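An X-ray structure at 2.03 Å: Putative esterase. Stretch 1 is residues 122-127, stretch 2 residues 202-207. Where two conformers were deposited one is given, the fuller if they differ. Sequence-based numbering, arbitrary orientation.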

# COMPACT_ATOMS: atom_id res chain seq x y z
N ALA A 122 1.58 11.14 -2.48
CA ALA A 122 0.80 12.30 -2.90
C ALA A 122 -0.11 11.89 -4.05
O ALA A 122 0.13 10.88 -4.70
N PRO A 123 -1.19 12.62 -4.39
CA PRO A 123 -2.02 12.21 -5.50
C PRO A 123 -1.36 12.30 -6.87
O PRO A 123 -1.82 11.65 -7.81
N GLY A 124 -0.27 13.05 -7.00
CA GLY A 124 0.26 13.35 -8.33
C GLY A 124 1.32 12.37 -8.85
O GLY A 124 1.79 11.46 -8.16
N LYS A 125 1.71 12.58 -10.10
CA LYS A 125 2.63 11.70 -10.81
C LYS A 125 4.04 11.95 -10.32
O LYS A 125 4.39 13.09 -10.04
N TYR A 126 4.82 10.86 -10.20
CA TYR A 126 6.24 10.91 -9.92
C TYR A 126 6.99 10.65 -11.24
O TYR A 126 6.65 9.73 -11.97
N ASP A 127 8.02 11.45 -11.54
CA ASP A 127 8.78 11.28 -12.78
C ASP A 127 10.10 10.56 -12.49
O ASP A 127 10.35 10.15 -11.36
N ILE A 202 1.64 2.71 -11.95
CA ILE A 202 1.77 2.69 -10.51
C ILE A 202 2.27 4.06 -10.04
O ILE A 202 1.87 4.52 -8.96
N MET A 203 3.08 4.73 -10.89
CA MET A 203 3.71 6.00 -10.52
C MET A 203 2.93 7.21 -11.04
O MET A 203 3.32 8.34 -10.76
N SER A 204 1.79 6.97 -11.70
CA SER A 204 0.99 8.00 -12.35
C SER A 204 0.12 8.76 -11.35
O SER A 204 -0.25 8.22 -10.30
N GLY A 205 -0.23 10.00 -11.73
CA GLY A 205 -1.00 10.93 -10.92
C GLY A 205 -2.49 10.68 -11.10
O GLY A 205 -2.89 10.11 -12.10
N ILE A 206 -3.29 11.11 -10.10
CA ILE A 206 -4.73 10.94 -10.17
C ILE A 206 -5.29 12.00 -11.11
O ILE A 206 -5.07 13.19 -10.93
N THR A 207 -6.00 11.53 -12.14
CA THR A 207 -6.64 12.42 -13.09
C THR A 207 -8.02 11.86 -13.40
O THR A 207 -8.26 10.67 -13.22

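The two stretches run roughly antiparallel, their end-to-end directions 147° apart, and they bury 301 Å² in total. Most of the close approaches are made by backbone; side chains fill in around a pair of main-chain hydrogen bonds.

Ile202, in the helix that enters stretch 2, takes rotamer m, t but lies out of reach of stretch 1. Met203 is the first residue to engage. Its CA-to-CB bond points sideways and its chain, m, m, t, leads its end away; Met203 O makes the polar contacts, while the base of the side chain, at Met203 CB, comes within 4.0 Å of Tyr126 O. Met203 O accepts a hydrogen bond from Tyr126 N at 3.0 Å, nearly straight at 170°, and Lys125 CA adds a CA-H...O contact to Met203 O at 3.4 Å. The same oxygen sits at the edge of the Tyr126 ring, near its plane. That ring, set by chi1 in m and chi2 at 80°, folds back along its own stretch: Tyr126 OH accepts a hydrogen bond from Ala122 N at 3.0 Å, linking Ala122 to Tyr126 within stretch 1, and is also hydrogen-bonded elsewhere in the structure.

The CA-to-CB bond of Ser204, rotamer p, points away. Its OG finds a partner just beyond the stretches, and Ser204 C lies 3.9 Å from Lys125 CA, so its share in the contact is main chain.

At Gly205 the backbones draw together: the shortest CA-CA distance across the stretches is Lys125 CA to Gly205 CA, 3.7 Å. Gly205 CA comes within 3.3 Å of Lys125 N and 3.4 Å of Gly124 C, and it makes a CA-H...O contact with Pro123 O, also at 3.3 Å. A CB built on Gly205 would point toward stretch 1 and fall 2.6 Å from Lys125 N, a clash; the absence of a side chain leaves room for this close approach. Gly124 poses a different case, since a CB there would point away. Lys125 starts sideways, but its all-t chain carries its end away from stretch 2, leaving the backbone and the base of the side chain beside Gly205.

Ile206 supplies the second hydrogen bond, Ile206 N to Pro123 O at 2.8 Å and 156°. The Ile206 CA-to-CB bond points sideways, and rotamer m, t in the conformer given brings Ile206 CD1 to 3.8 Å from Pro123 CB. This apolar contact, between two buried residues, packs beside the polar link. The CA-to-CB bond of Pro123 also points sideways; its ring is C-gamma exo.

Thr207 leaves the contact; its chi1 of 20° lies between wells, and Thr207 OG1 makes only a weak hydrogen bond to Gly205 O at 3.4 Å. The rule to take away is economical: two carbonyls, one from each stretch, anchor the backbones, with glycine at the shortest CA-CA distance and apolar packing alongside.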

# COMPACT_ATOMS: atom_id res chain seq x y z
CB ALA A 122 1.71 13.45 -3.26
CB PRO A 123 -3.26 13.11 -5.42
CG PRO A 123 -3.09 13.97 -4.19
CD PRO A 123 -1.65 13.86 -3.75
CB LYS A 125 2.52 11.92 -12.33
CG LYS A 125 3.62 11.28 -13.16
CD LYS A 125 3.62 11.69 -14.61
CE LYS A 125 4.93 11.34 -15.28
NZ LYS A 125 4.88 11.55 -16.75
CB TYR A 126 6.59 9.84 -8.88
CG TYR A 126 5.98 10.05 -7.51
CD1 TYR A 126 4.66 9.68 -7.27
CD2 TYR A 126 6.71 10.65 -6.48
CE1 TYR A 126 4.08 9.90 -6.03
CE2 TYR A 126 6.14 10.88 -5.24
CZ TYR A 126 4.82 10.50 -5.03
OH TYR A 126 4.24 10.69 -3.81
CB ASP A 127 8.97 12.61 -13.51
CG ASP A 127 9.76 13.62 -12.70
OD1 ASP A 127 10.81 13.22 -12.16
OD2 ASP A 127 9.33 14.79 -12.62
CB ILE A 202 2.66 1.51 -10.07
CG1 ILE A 202 1.94 0.17 -10.23
CG2 ILE A 202 3.21 1.68 -8.66
CD1 ILE A 202 2.87 -1.01 -9.96
CB MET A 203 5.16 6.12 -11.00
CG MET A 203 6.07 5.05 -10.48
SD MET A 203 6.44 5.32 -8.75
CE MET A 203 6.75 3.65 -8.21
CB SER A 204 0.15 7.40 -13.43
OG SER A 204 -0.97 6.76 -12.85
CB ILE A 206 -5.39 10.97 -8.77
CG1 ILE A 206 -4.71 9.99 -7.81
CG2 ILE A 206 -6.87 10.69 -8.87
CD1 ILE A 206 -5.23 10.06 -6.39
CB THR A 207 -5.79 12.68 -14.35
OG1 THR A 207 -4.80 11.66 -14.51
CG2 THR A 207 -5.10 14.03 -14.36